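Local coordinates for protein ATP phosphoribosyltransferase regulatory subunit (Thermotoga maritima, PDB 1USY) that probably serves as the regulatory subunit of ATP phosphoribosyltransferase, needed for the first step of histidine biosynthesis and possibly for its feedback control by histidine, at residues 26-32 with 46-51; 125-131 with 219-225; 68-72 with 96-101; 137-143 with 171-176. One frame throughout, in Å; residues are numbered along the deposited sequence.

All four contacts lie within the histidyl-tRNA synthetase-like region, and the chain reaches them in the order 1, 3, 2, 4, with contact 4 nested inside the loop that contact 2 closes. Contact 1, in a small three-stranded antiparallel sheet, borders the second subunit. Contacts 3 and 2 share the large mixed sheet, their centres about 25 Å apart: contact 3 joins strands 71-83 and 86-98, contact 2 pairs 125-131 with 220-223. Helix 135-139 follows strand 125-131 into contact 4, about 43 Å from contact 1 between centres, in the helical part whose helix 174-185 supplies pocket residues. The side chains of Asp-224 (contact 2) and Val-176 (contact 4) lie about 9 and 11 Å from a bound histidine.

Contact 1. Residues 26-32 with 46-51; sequences VPALEKA and NLFSIR
Asn-46 brings OD1 within 3.7 Å of Lys-31 CE, while its ND2 donates to the carbonyl oxygen of Ser-85 of the second subunit. At Leu-47 the carbonyl oxygen takes the amide of Ala-32 (N to O 2.9 Å). Phe-48 faces Lys-31 in a non-hydrogen-bonded antiparallel pair. With its CG anti to the carbonyl carbon (chi1 -68°), the ring lies with an edge to the backbone of Glu-30 and Lys-31, and Leu-29 CD1 lies over one face, 4.3 Å above the ring plane and displaced toward the rim. Ser-49 and Glu-30 form a hydrogen-bonded pair with two reciprocal bonds, Glu-30 N to Ser-49 O and Ser-49 N to Glu-30 O, each 3.0 Å; Ser-49 OG adds a weak third bond to Glu-30 O. Ile-50 sits opposite Leu-29, its CB 4.2 Å from Leu-29 CD2, and each of the two also packs on the other's counterpart in the second subunit. Arg-51 N bonds to Ala-28 O at 3.1 Å, and the guanidinium folds back with Ala-28 CA over one face while NH1 reaches Phe-78 O. The backbone polar groups of the paired residues thus largely satisfy one another, whereas Ala-28 N turns to Tyr-80 OH of the second subunit, and the apolar Leu-29 and Ile-50 form a surface on which that subunit packs.

Contact 2. Residues 125-131 with 219-225; sequences VIVEIGH and VSVEIDL
Val-127 and Glu-222 stand midway along a parallel strand pair held by five backbone bonds. Glu-222 N to Val-127 O (2.8 Å), Ile-129 N to Glu-222 O (2.7 Å) and Asp-224 N to Ile-129 O are nearly straight at hydrogen; Ser-220 N to Val-125 O and Val-127 N to Ser-220 O complete the set. Glu-222 lays its CG against Ile-126 CG2 (3.4 Å), takes Ser-220 OG on the anti lone pair of OE1 (2.8 Å) and is salt-bridged to Arg-187 through OE2. Glu-128, with CG anti to its backbone N (chi1 170°) and the chain extended beyond, carries OE2 to 3.3 Å from Asp-224 OD2, the carboxylate planes 59° apart. Arg-187 bridges both acids; a basic side chain of another protein's chain pairs with Glu-128, and Lys-157, salt-bridged to Asp-224, lines the histidine pocket, which this end of the strands adjoins. Asp-224 OD1 takes Thr-226 OG1, and Glu-128 OE1 takes Tyr-242 OH. With a leucine in place of Glu-222, Ser-220 OG would probably lack its acceptor and Arg-187 one of its carboxylates. Strand 237-243 runs antiparallel along the far side of 125-131, and helix 199-215 packs against the face bearing Val-221 and Ile-223.

Contact 3. Residues 68-72 with 96-101; sequences DSQIK and EKVPRN
Ile-71 and Val-98 form a hydrogen-bonded antiparallel pair, Ile-71 N to Val-98 O at 2.8 Å and Val-98 N to Ile-71 O at 2.9 Å. Next to it Lys-72 and Lys-97 share the other face of the sheet, their aliphatic stems touching where Lys-72 CG meets Lys-97 CD (3.7 Å). Beyond the strands, Gln-70 crosses Pro-99 at about a right angle; the bend at chi2 (-93°) turns its amide across the ring, with Pro-99 CD 3.7 Å from Gln-70 OE1 and 3.8 Å from Gln-70 NE2. The peptide bond before Pro-99 is cis. With an alanine at Pro-99 the ring atoms beside the amide are gone, and Gln-70 would probably be freer to turn while the peptide bond would be likely to go trans and shift the chain. Further out, the lysine ammonium groups stay 5.0 Å apart between NZ atoms: Lys-72 is salt-bridged to Glu-108, and Lys-97 has a long, weak pairing with Asp-105. Ile-71 and Val-98 both rest on Arg-62 of helix 54-63, which is itself salt-bridged to Asp-68. Ile-71 and Val-98 pair at the open end of hairpin 71-83/86-98, two long antiparallel strands that probably correspond to motif 2 of class II aminoacyl-tRNA synthetases.

Contact 4. Residues 137-143 with 171-176; sequences DLLKEIP and IDLSRV
Arg-175 grips Asp-137 end-on with two nitrogens: NH2 forms a salt bridge to OD1 (2.9 Å), meeting the carboxylate from above its plane, and NH1 bonds to Asp-137 O (3.3 Å). A second, weak bond of Arg-175 NH1 reaches Glu-141 OE2 at 3.4 Å, and NE is salt-bridged to Asp-196. Apolar contact begins on one face of this guanidinium, where Leu-138 CD2 sits 3.8 Å above its centre. Ile-142 crosses Leu-173 at about a right angle, and with CG1 anti to its carbonyl carbon (chi1 -71°) its CD1 also reaches Val-176 CG2 at 3.8 Å. Ile-171 sets its CD1 against the ring of Pro-143, CD1 to CG 3.6 Å. Just before helix 174-185, Asp-172 OD1 accepts from Ser-174 N (2.8 Å), an Asx turn. The acids of Asp-137, Asp-196 and, weakly, Glu-141 balance the charge of Arg-175, and bonds at NE, NH1 and NH2 probably hold its guanidinium in one orientation, tying the end of helix 135-139 to the first turn of helix 174-185, which further along contributes Ile-180, Ile-184 and Tyr-185 to the histidine pocket.

Contact 1. Residues 26-32 with 46-51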
loop_
_atom_site.group_PDB
_atom_site.type_symbol
_atom_site.label_atom_id
_atom_site.label_comp_id
_atom_site.label_asym_id
_atom_site.label_seq_id
_atom_site.Cartn_x
_atom_site.Cartn_y
_atom_site.Cartn_z
ATOM N N VAL B 26 8.249 -14.302 -18.637
ATOM C CA VAL B 26 7.769 -14.335 -17.261
ATOM C C VAL B 26 6.951 -13.101 -16.879
ATOM O O VAL B 26 7.066 -12.057 -17.494
ATOM C CB VAL B 26 8.928 -14.470 -16.227
ATOM C CG1 VAL B 26 9.685 -15.728 -16.444
ATOM C CG2 VAL B 26 9.863 -13.268 -16.280
ATOM N N PRO B 27 6.091 -13.244 -15.867
ATOM C CA PRO B 27 5.339 -12.119 -15.319
ATOM C C PRO B 27 6.191 -10.971 -14.898
ATOM O O PRO B 27 7.226 -11.194 -14.305
ATOM C CB PRO B 27 4.697 -12.725 -14.071
ATOM C CG PRO B 27 4.482 -14.127 -14.434
ATOM C CD PRO B 27 5.707 -14.517 -15.237
ATOM N N ALA B 28 5.737 -9.750 -15.180
ATOM C CA ALA B 28 6.372 -8.525 -14.706
ATOM C C ALA B 28 6.493 -8.450 -13.159
ATOM O O ALA B 28 7.509 -8.003 -12.626
ATOM C CB ALA B 28 5.592 -7.326 -15.237
ATOM N N LEU B 29 5.451 -8.862 -12.460
ATOM C CA LEU B 29 5.447 -8.854 -11.007
ATOM C C LEU B 29 5.932 -10.203 -10.480
ATOM O O LEU B 29 5.612 -11.234 -11.052
ATOM C CB LEU B 29 4.036 -8.553 -10.480
ATOM C CG LEU B 29 3.737 -7.066 -10.328
ATOM C CD1 LEU B 29 2.376 -6.843 -9.709
ATOM C CD2 LEU B 29 4.796 -6.370 -9.495
ATOM N N GLU B 30 6.713 -10.181 -9.406
ATOM C CA GLU B 30 7.186 -11.392 -8.741
ATOM C C GLU B 30 7.153 -11.192 -7.217
ATOM O O GLU B 30 7.743 -10.248 -6.695
ATOM C CB GLU B 30 8.597 -11.740 -9.218
ATOM C CG GLU B 30 8.613 -12.631 -10.459
ATOM C CD GLU B 30 9.988 -12.790 -11.088
ATOM O OE1 GLU B 30 11.003 -12.518 -10.409
ATOM O OE2 GLU B 30 10.050 -13.185 -12.272
ATOM N N LYS B 31 6.417 -12.059 -6.526
ATOM C CA LYS B 31 6.291 -12.067 -5.060
ATOM C C LYS B 31 7.644 -11.999 -4.364
ATOM O O LYS B 31 8.488 -12.863 -4.591
ATOM C CB LYS B 31 5.588 -13.354 -4.628
ATOM C CG LYS B 31 4.820 -13.240 -3.333
ATOM C CD LYS B 31 3.889 -14.402 -3.155
ATOM C CE LYS B 31 3.527 -14.566 -1.711
ATOM N NZ LYS B 31 4.247 -13.577 -0.859
ATOM N N ALA B 32 7.853 -10.970 -3.539
ATOM C CA ALA B 32 9.073 -10.843 -2.709
ATOM C C ALA B 32 8.801 -11.137 -1.221
ATOM O O ALA B 32 7.664 -11.033 -0.744
ATOM C CB ALA B 32 9.717 -9.460 -2.872
ATOM N N ASN B 46 0.594 -9.038 -0.009
ATOM C CA ASN B 46 1.735 -9.475 -0.809
ATOM C C ASN B 46 2.660 -8.305 -1.086
ATOM O O ASN B 46 2.197 -7.192 -1.314
ATOM C CB ASN B 46 1.289 -10.068 -2.166
ATOM C CG ASN B 46 0.359 -11.278 -2.029
ATOM O OD1 ASN B 46 0.677 -12.238 -1.315
ATOM N ND2 ASN B 46 -0.796 -11.237 -2.720
ATOM N N LEU B 47 3.968 -8.544 -1.064
ATOM C CA LEU B 47 4.933 -7.561 -1.551
ATOM C C LEU B 47 5.422 -8.037 -2.886
ATOM O O LEU B 47 5.575 -9.231 -3.083
ATOM C CB LEU B 47 6.135 -7.491 -0.646
ATOM C CG LEU B 47 6.022 -6.541 0.519
ATOM C CD1 LEU B 47 7.106 -6.890 1.502
ATOM C CD2 LEU B 47 6.185 -5.142 0.046
ATOM N N PHE B 48 5.705 -7.118 -3.798
ATOM C CA PHE B 48 6.195 -7.531 -5.106
ATOM C C PHE B 48 7.418 -6.731 -5.531
ATOM O O PHE B 48 7.548 -5.568 -5.175
ATOM C CB PHE B 48 5.088 -7.395 -6.176
ATOM C CG PHE B 48 3.935 -8.372 -6.018
ATOM C CD1 PHE B 48 2.731 -7.964 -5.481
ATOM C CD2 PHE B 48 4.053 -9.690 -6.441
ATOM C CE1 PHE B 48 1.650 -8.866 -5.346
ATOM C CE2 PHE B 48 2.993 -10.586 -6.307
ATOM C CZ PHE B 48 1.785 -10.166 -5.770
ATOM N N SER B 49 8.314 -7.370 -6.276
ATOM C CA SER B 49 9.282 -6.643 -7.074
ATOM C C SER B 49 8.773 -6.659 -8.478
ATOM O O SER B 49 8.051 -7.578 -8.877
ATOM C CB SER B 49 10.677 -7.270 -7.046
ATOM O OG SER B 49 10.600 -8.651 -6.771
ATOM N N ILE B 50 9.143 -5.611 -9.212
ATOM C CA ILE B 50 8.796 -5.456 -10.615
ATOM C C ILE B 50 10.083 -5.523 -11.407
ATOM O O ILE B 50 11.125 -5.060 -10.940
ATOM C CB ILE B 50 8.046 -4.143 -10.857
ATOM C CG1 ILE B 50 7.294 -4.210 -12.184
ATOM C CG2 ILE B 50 9.005 -2.974 -10.844
ATOM C CD1 ILE B 50 6.280 -3.109 -12.406
ATOM N N ARG B 51 10.001 -6.124 -12.595
ATOM C CA ARG B 51 11.171 -6.487 -13.379
ATOM C C ARG B 51 11.948 -5.223 -13.763
ATOM O O ARG B 51 11.460 -4.394 -14.521
ATOM C CB ARG B 51 10.722 -7.297 -14.598
ATOM C CG ARG B 51 11.797 -7.644 -15.606
ATOM C CD ARG B 51 11.267 -8.029 -16.993
ATOM N NE ARG B 51 10.170 -8.986 -16.907
ATOM C CZ ARG B 51 9.025 -8.886 -17.575
ATOM N NH1 ARG B 51 8.813 -7.891 -18.414
ATOM N NH2 ARG B 51 8.079 -9.790 -17.417
#

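Contact 2. Residues 125-131 with 219-225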
loop_
_atom_site.group_PDB
_atom_site.type_symbol
_atom_site.label_atom_id
_atom_site.label_comp_id
_atom_site.label_asym_id
_atom_site.label_seq_id
_atom_site.Cartn_x
_atom_site.Cartn_y
_atom_site.Cartn_z
ATOM N N VAL B 125 25.066 2.959 -37.264
ATOM C CA VAL B 125 25.181 2.693 -35.845
ATOM C C VAL B 125 26.631 2.665 -35.401
ATOM O O VAL B 125 27.522 2.374 -36.202
ATOM C CB VAL B 125 24.340 1.419 -35.374
ATOM C CG1 VAL B 125 22.944 1.402 -36.009
ATOM C CG2 VAL B 125 25.052 0.096 -35.637
ATOM N N ILE B 126 26.858 3.012 -34.127
ATOM C CA ILE B 126 28.164 2.943 -33.484
ATOM C C ILE B 126 28.125 1.893 -32.360
ATOM O O ILE B 126 27.266 1.937 -31.495
ATOM C CB ILE B 126 28.560 4.350 -32.934
ATOM C CG1 ILE B 126 28.742 5.353 -34.057
ATOM C CG2 ILE B 126 29.839 4.313 -32.113
ATOM C CD1 ILE B 126 28.747 6.859 -33.588
ATOM N N VAL B 127 29.037 0.933 -32.408
ATOM C CA VAL B 127 29.258 -0.043 -31.326
ATOM C C VAL B 127 30.490 0.362 -30.521
ATOM O O VAL B 127 31.634 0.369 -31.027
ATOM C CB VAL B 127 29.467 -1.480 -31.868
ATOM C CG1 VAL B 127 29.707 -2.454 -30.700
ATOM C CG2 VAL B 127 28.236 -1.931 -32.741
ATOM N N GLU B 128 30.253 0.767 -29.287
ATOM C CA GLU B 128 31.334 1.259 -28.470
ATOM C C GLU B 128 31.727 0.129 -27.503
ATOM O O GLU B 128 30.901 -0.378 -26.761
ATOM C CB GLU B 128 30.883 2.532 -27.763
ATOM C CG GLU B 128 31.842 2.999 -26.704
ATOM C CD GLU B 128 31.325 4.159 -25.889
ATOM O OE1 GLU B 128 30.570 3.965 -24.906
ATOM O OE2 GLU B 128 31.683 5.285 -26.239
ATOM N N ILE B 129 32.970 -0.306 -27.557
ATOM C CA ILE B 129 33.423 -1.440 -26.731
ATOM C C ILE B 129 34.278 -0.958 -25.570
ATOM O O ILE B 129 35.034 0.004 -25.670
ATOM C CB ILE B 129 34.255 -2.465 -27.546
ATOM C CG1 ILE B 129 33.507 -2.975 -28.789
ATOM C CG2 ILE B 129 34.727 -3.625 -26.633
ATOM C CD1 ILE B 129 32.626 -4.201 -28.515
ATOM N N GLY B 130 34.163 -1.648 -24.460
ATOM C CA GLY B 130 34.886 -1.274 -23.268
ATOM C C GLY B 130 35.305 -2.553 -22.570
ATOM O O GLY B 130 34.933 -3.659 -22.971
ATOM N N HIS B 131 36.073 -2.394 -21.510
ATOM C CA HIS B 131 36.470 -3.521 -20.726
ATOM C C HIS B 131 36.729 -3.078 -19.327
ATOM O O HIS B 131 37.454 -2.123 -19.067
ATOM C CB HIS B 131 37.727 -4.138 -21.286
ATOM C CG HIS B 131 37.968 -5.534 -20.827
ATOM N ND1 HIS B 131 37.744 -6.622 -21.638
ATOM C CD2 HIS B 131 38.428 -6.021 -19.654
ATOM C CE1 HIS B 131 38.083 -7.726 -20.992
ATOM N NE2 HIS B 131 38.485 -7.390 -19.779
ATOM N N VAL B 219 29.056 -0.664 -39.725
ATOM C CA VAL B 219 28.989 -0.040 -38.405
ATOM C C VAL B 219 30.385 0.466 -38.061
ATOM O O VAL B 219 31.362 -0.090 -38.487
ATOM C CB VAL B 219 28.372 -0.942 -37.248
ATOM C CG1 VAL B 219 27.346 -1.963 -37.766
ATOM C CG2 VAL B 219 29.449 -1.653 -36.463
ATOM N N SER B 220 30.452 1.540 -37.307
ATOM C CA SER B 220 31.697 2.062 -36.787
ATOM C C SER B 220 31.938 1.438 -35.394
ATOM O O SER B 220 31.209 1.716 -34.439
ATOM C CB SER B 220 31.586 3.588 -36.719
ATOM O OG SER B 220 32.777 4.174 -36.274
ATOM N N VAL B 221 32.925 0.543 -35.301
ATOM C CA VAL B 221 33.301 -0.043 -34.013
ATOM C C VAL B 221 34.330 0.827 -33.326
ATOM O O VAL B 221 35.402 1.064 -33.883
ATOM C CB VAL B 221 33.815 -1.528 -34.101
ATOM C CG1 VAL B 221 32.699 -2.442 -34.540
ATOM C CG2 VAL B 221 34.947 -1.665 -35.078
ATOM N N GLU B 222 34.007 1.315 -32.127
ATOM C CA GLU B 222 34.959 2.167 -31.423
ATOM C C GLU B 222 35.257 1.714 -29.999
ATOM O O GLU B 222 34.525 0.949 -29.388
ATOM C CB GLU B 222 34.598 3.663 -31.482
ATOM C CG GLU B 222 33.267 3.966 -32.097
ATOM C CD GLU B 222 33.128 5.371 -32.636
ATOM O OE1 GLU B 222 33.145 5.520 -33.873
ATOM O OE2 GLU B 222 32.917 6.310 -31.837
ATOM N N ILE B 223 36.360 2.188 -29.487
ATOM C CA ILE B 223 36.863 1.704 -28.241
ATOM C C ILE B 223 36.828 2.840 -27.248
ATOM O O ILE B 223 37.314 3.923 -27.541
ATOM C CB ILE B 223 38.301 1.228 -28.453
ATOM C CG1 ILE B 223 38.355 0.033 -29.440
ATOM C CG2 ILE B 223 38.968 0.997 -27.103
ATOM C CD1 ILE B 223 38.167 -1.375 -28.824
ATOM N N ASP B 224 36.229 2.606 -26.091
ATOM C CA ASP B 224 36.104 3.651 -25.045
ATOM C C ASP B 224 36.135 3.018 -23.659
ATOM O O ASP B 224 35.242 2.292 -23.275
ATOM C CB ASP B 224 34.806 4.441 -25.215
ATOM C CG ASP B 224 34.658 5.568 -24.186
ATOM O OD1 ASP B 224 35.097 5.414 -22.997
ATOM O OD2 ASP B 224 34.101 6.649 -24.502
ATOM N N LEU B 225 37.193 3.314 -22.930
ATOM C CA LEU B 225 37.482 2.701 -21.641
ATOM C C LEU B 225 37.062 3.576 -20.440
ATOM O O LEU B 225 37.492 3.325 -19.295
ATOM C CB LEU B 225 38.966 2.423 -21.572
ATOM C CG LEU B 225 39.582 1.249 -22.350
ATOM C CD1 LEU B 225 38.632 0.509 -23.307
ATOM C CD2 LEU B 225 40.798 1.755 -23.102
#

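Contact 3. Residues 68-72 with 96-101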
loop_
_atom_site.group_PDB
_atom_site.type_symbol
_atom_site.label_atom_id
_atom_site.label_comp_id
_atom_site.label_asym_id
_atom_site.label_seq_id
_atom_site.Cartn_x
_atom_site.Cartn_y
_atom_site.Cartn_z
ATOM N N ASP B 68 21.400 -27.182 -11.134
ATOM C CA ASP B 68 22.286 -26.165 -11.730
ATOM C C ASP B 68 22.487 -26.241 -13.265
ATOM O O ASP B 68 23.159 -27.134 -13.782
ATOM C CB ASP B 68 23.622 -26.061 -10.984
ATOM C CG ASP B 68 24.160 -24.639 -10.962
ATOM O OD1 ASP B 68 24.354 -24.049 -12.055
ATOM O OD2 ASP B 68 24.412 -24.033 -9.899
ATOM N N SER B 69 21.932 -25.257 -13.972
ATOM C CA SER B 69 21.666 -25.407 -15.401
ATOM C C SER B 69 22.256 -24.343 -16.336
ATOM O O SER B 69 22.230 -23.144 -16.059
ATOM C CB SER B 69 20.148 -25.539 -15.648
ATOM O OG SER B 69 19.418 -24.463 -15.065
ATOM N N GLN B 70 22.774 -24.819 -17.459
ATOM C CA GLN B 70 23.211 -23.951 -18.534
ATOM C C GLN B 70 21.995 -23.253 -19.156
ATOM O O GLN B 70 21.167 -23.878 -19.797
ATOM C CB GLN B 70 23.993 -24.750 -19.590
ATOM C CG GLN B 70 24.757 -25.969 -19.044
ATOM C CD GLN B 70 26.205 -25.640 -18.678
ATOM O OE1 GLN B 70 27.020 -25.375 -19.556
ATOM N NE2 GLN B 70 26.521 -25.660 -17.391
ATOM N N ILE B 71 21.889 -21.955 -18.922
ATOM C CA ILE B 71 20.821 -21.110 -19.445
ATOM C C ILE B 71 21.291 -20.345 -20.684
ATOM O O ILE B 71 22.304 -19.655 -20.626
ATOM C CB ILE B 71 20.388 -20.132 -18.332
ATOM C CG1 ILE B 71 19.113 -20.647 -17.689
ATOM C CG2 ILE B 71 20.195 -18.701 -18.849
ATOM C CD1 ILE B 71 19.354 -21.470 -16.465
ATOM N N LYS B 72 20.561 -20.495 -21.792
ATOM C CA LYS B 72 20.801 -19.753 -23.033
ATOM C C LYS B 72 19.491 -19.195 -23.528
ATOM O O LYS B 72 18.846 -19.829 -24.367
ATOM C CB LYS B 72 21.378 -20.647 -24.131
ATOM C CG LYS B 72 22.439 -19.966 -24.954
ATOM C CD LYS B 72 22.881 -20.769 -26.152
ATOM C CE LYS B 72 24.066 -20.073 -26.805
ATOM N NZ LYS B 72 24.533 -20.717 -28.073
ATOM N N GLU B 96 20.891 -13.796 -22.934
ATOM C CA GLU B 96 21.529 -14.122 -21.687
ATOM C C GLU B 96 22.117 -15.537 -21.843
ATOM O O GLU B 96 21.375 -16.487 -22.099
ATOM C CB GLU B 96 20.461 -14.057 -20.609
ATOM C CG GLU B 96 20.896 -13.430 -19.311
ATOM C CD GLU B 96 21.434 -12.026 -19.464
ATOM O OE1 GLU B 96 22.651 -11.875 -19.277
ATOM O OE2 GLU B 96 20.653 -11.072 -19.719
ATOM N N LYS B 97 23.445 -15.666 -21.763
ATOM C CA LYS B 97 24.114 -16.984 -21.699
ATOM C C LYS B 97 24.913 -17.165 -20.394
ATOM O O LYS B 97 25.880 -16.461 -20.135
ATOM C CB LYS B 97 25.006 -17.219 -22.908
ATOM C CG LYS B 97 26.039 -18.298 -22.707
ATOM C CD LYS B 97 25.813 -19.569 -23.515
ATOM C CE LYS B 97 26.935 -20.583 -23.152
ATOM N NZ LYS B 97 26.928 -21.867 -23.868
ATOM N N VAL B 98 24.467 -18.084 -19.552
ATOM C CA VAL B 98 25.159 -18.388 -18.310
ATOM C C VAL B 98 25.244 -19.897 -18.241
ATOM O O VAL B 98 24.197 -20.553 -18.150
ATOM C CB VAL B 98 24.375 -17.933 -17.057
ATOM C CG1 VAL B 98 25.183 -18.193 -15.789
ATOM C CG2 VAL B 98 23.952 -16.476 -17.157
ATOM N N PRO B 99 26.455 -20.458 -18.240
ATOM C CA PRO B 99 27.725 -19.748 -18.104
ATOM C C PRO B 99 28.422 -19.425 -19.422
ATOM O O PRO B 99 28.290 -20.151 -20.416
ATOM C CB PRO B 99 28.590 -20.730 -17.306
ATOM C CG PRO B 99 27.754 -22.006 -17.187
ATOM C CD PRO B 99 26.672 -21.915 -18.243
ATOM N N ARG B 100 29.159 -18.318 -19.398
ATOM C CA ARG B 100 30.067 -17.932 -20.456
ATOM C C ARG B 100 31.269 -18.829 -20.337
ATOM O O ARG B 100 31.961 -18.821 -19.323
ATOM C CB ARG B 100 30.486 -16.472 -20.284
ATOM C CG ARG B 100 31.687 -16.042 -21.118
ATOM C CD ARG B 100 32.096 -14.596 -20.914
ATOM N NE ARG B 100 33.131 -14.439 -19.886
ATOM C CZ ARG B 100 32.904 -14.014 -18.643
ATOM N NH1 ARG B 100 31.676 -13.699 -18.245
ATOM N NH2 ARG B 100 33.910 -13.896 -17.788
ATOM N N ASN B 101 31.501 -19.633 -21.360
ATOM C CA ASN B 101 32.612 -20.584 -21.319
ATOM C C ASN B 101 33.867 -20.008 -21.997
ATOM O O ASN B 101 34.997 -20.394 -21.677
ATOM C CB ASN B 101 32.199 -21.955 -21.911
ATOM C CG ASN B 101 31.153 -22.675 -21.054
ATOM O OD1 ASN B 101 30.066 -23.006 -21.537
ATOM N ND2 ASN B 101 31.483 -22.924 -19.774
#

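Contact 4. Residues 137-143 with 171-176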
loop_
_atom_site.group_PDB
_atom_site.type_symbol
_atom_site.label_atom_id
_atom_site.label_comp_id
_atom_site.label_asym_id
_atom_site.label_seq_id
_atom_site.Cartn_x
_atom_site.Cartn_y
_atom_site.Cartn_z
ATOM N N ASP B 137 44.234 -2.047 -12.682
ATOM C CA ASP B 137 45.558 -1.741 -13.175
ATOM C C ASP B 137 45.827 -0.258 -13.153
ATOM O O ASP B 137 46.928 0.156 -12.846
ATOM C CB ASP B 137 45.705 -2.260 -14.595
ATOM C CG ASP B 137 47.069 -1.964 -15.178
ATOM O OD1 ASP B 137 47.106 -1.332 -16.273
ATOM O OD2 ASP B 137 48.138 -2.304 -14.599
ATOM N N LEU B 138 44.822 0.537 -13.478
ATOM C CA LEU B 138 44.961 1.997 -13.425
ATOM C C LEU B 138 45.006 2.579 -11.984
ATOM O O LEU B 138 45.724 3.531 -11.718
ATOM C CB LEU B 138 43.841 2.673 -14.233
ATOM C CG LEU B 138 44.088 3.259 -15.633
ATOM C CD1 LEU B 138 42.936 4.125 -16.015
ATOM C CD2 LEU B 138 45.382 4.064 -15.745
ATOM N N LEU B 139 44.255 1.943 -11.050
ATOM C CA LEU B 139 43.968 2.541 -9.739
ATOM C C LEU B 139 45.222 2.534 -8.876
ATOM O O LEU B 139 45.772 3.584 -8.532
ATOM C CB LEU B 139 42.870 1.784 -9.029
ATOM C CG LEU B 139 41.533 2.535 -8.987
ATOM C CD1 LEU B 139 41.546 3.873 -9.762
ATOM C CD2 LEU B 139 40.402 1.692 -9.577
ATOM N N LYS B 140 45.742 1.369 -8.475
ATOM C CA LYS B 140 46.957 1.485 -7.685
ATOM C C LYS B 140 48.183 1.754 -8.606
ATOM O O LYS B 140 48.530 0.956 -9.505
ATOM C CB LYS B 140 47.288 0.342 -6.765
ATOM C CG LYS B 140 48.119 0.887 -5.564
ATOM C CD LYS B 140 47.518 2.172 -4.937
ATOM C CE LYS B 140 46.319 1.876 -4.040
ATOM N NZ LYS B 140 46.603 0.830 -3.050
ATOM N N GLU B 141 48.630 2.878 -8.207
ATOM C CA GLU B 141 49.726 3.723 -8.625
ATOM C C GLU B 141 49.362 5.014 -7.905
ATOM O O GLU B 141 50.224 5.825 -7.557
ATOM C CB GLU B 141 49.752 3.904 -10.174
ATOM C CG GLU B 141 51.165 4.149 -10.756
ATOM C CD GLU B 141 51.195 4.155 -12.299
ATOM O OE1 GLU B 141 52.272 3.830 -12.935
ATOM O OE2 GLU B 141 50.142 4.486 -12.967
ATOM N N ILE B 142 48.034 5.049 -7.725
ATOM C CA ILE B 142 47.263 6.147 -7.133
ATOM C C ILE B 142 46.771 5.809 -5.714
ATOM O O ILE B 142 46.201 4.742 -5.464
ATOM C CB ILE B 142 46.068 6.379 -8.069
ATOM C CG1 ILE B 142 46.517 7.025 -9.390
ATOM C CG2 ILE B 142 44.978 7.282 -7.468
ATOM C CD1 ILE B 142 45.504 6.868 -10.526
ATOM N N PRO B 143 46.863 6.827 -4.805
ATOM C CA PRO B 143 46.427 6.722 -3.388
ATOM C C PRO B 143 45.014 6.216 -3.104
ATOM O O PRO B 143 44.088 6.542 -3.837
ATOM C CB PRO B 143 46.598 8.158 -2.864
ATOM C CG PRO B 143 47.758 8.680 -3.648
ATOM C CD PRO B 143 47.486 8.143 -5.078
ATOM N N ILE B 171 50.626 13.665 -7.628
ATOM C CA ILE B 171 50.608 12.274 -8.097
ATOM C C ILE B 171 50.687 12.307 -9.612
ATOM O O ILE B 171 50.248 13.277 -10.235
ATOM C CB ILE B 171 49.295 11.558 -7.692
ATOM C CG1 ILE B 171 49.296 11.208 -6.205
ATOM C CG2 ILE B 171 49.092 10.269 -8.481
ATOM C CD1 ILE B 171 48.160 11.833 -5.442
ATOM N N ASP B 172 51.219 11.251 -10.217
ATOM C CA ASP B 172 51.102 11.121 -11.667
ATOM C C ASP B 172 49.835 10.342 -12.097
ATOM O O ASP B 172 49.675 9.150 -11.779
ATOM C CB ASP B 172 52.364 10.501 -12.273
ATOM C CG ASP B 172 52.458 10.727 -13.784
ATOM O OD1 ASP B 172 51.444 11.143 -14.412
ATOM O OD2 ASP B 172 53.515 10.506 -14.427
ATOM N N LEU B 173 48.949 11.041 -12.813
ATOM C CA LEU B 173 47.740 10.441 -13.388
ATOM C C LEU B 173 47.713 10.551 -14.939
ATOM O O LEU B 173 46.636 10.505 -15.578
ATOM C CB LEU B 173 46.477 11.051 -12.754
ATOM C CG LEU B 173 46.460 11.393 -11.253
ATOM C CD1 LEU B 173 45.583 12.594 -10.986
ATOM C CD2 LEU B 173 45.940 10.263 -10.420
ATOM N N SER B 174 48.910 10.684 -15.520
ATOM C CA SER B 174 49.130 10.737 -16.978
ATOM C C SER B 174 48.529 9.564 -17.782
ATOM O O SER B 174 48.011 9.755 -18.894
ATOM C CB SER B 174 50.628 10.845 -17.296
ATOM O OG SER B 174 51.209 9.570 -17.223
ATOM N N ARG B 175 48.599 8.348 -17.241
ATOM C CA ARG B 175 47.920 7.247 -17.915
ATOM C C ARG B 175 46.406 7.261 -17.720
ATOM O O ARG B 175 45.681 6.646 -18.520
ATOM C CB ARG B 175 48.518 5.869 -17.579
ATOM C CG ARG B 175 49.099 5.687 -16.192
ATOM C CD ARG B 175 49.917 4.386 -16.027
ATOM N NE ARG B 175 49.308 3.263 -16.738
ATOM C CZ ARG B 175 48.734 2.197 -16.182
ATOM N NH1 ARG B 175 48.684 2.037 -14.860
ATOM N NH2 ARG B 175 48.206 1.274 -16.962
ATOM N N VAL B 176 45.912 7.983 -16.698
ATOM C CA VAL B 176 44.474 8.234 -16.580
ATOM C C VAL B 176 44.080 9.223 -17.685
ATOM O O VAL B 176 43.127 9.010 -18.435
ATOM C CB VAL B 176 44.078 8.824 -15.218
ATOM C CG1 VAL B 176 42.589 9.145 -15.199
ATOM C CG2 VAL B 176 44.411 7.869 -14.076
#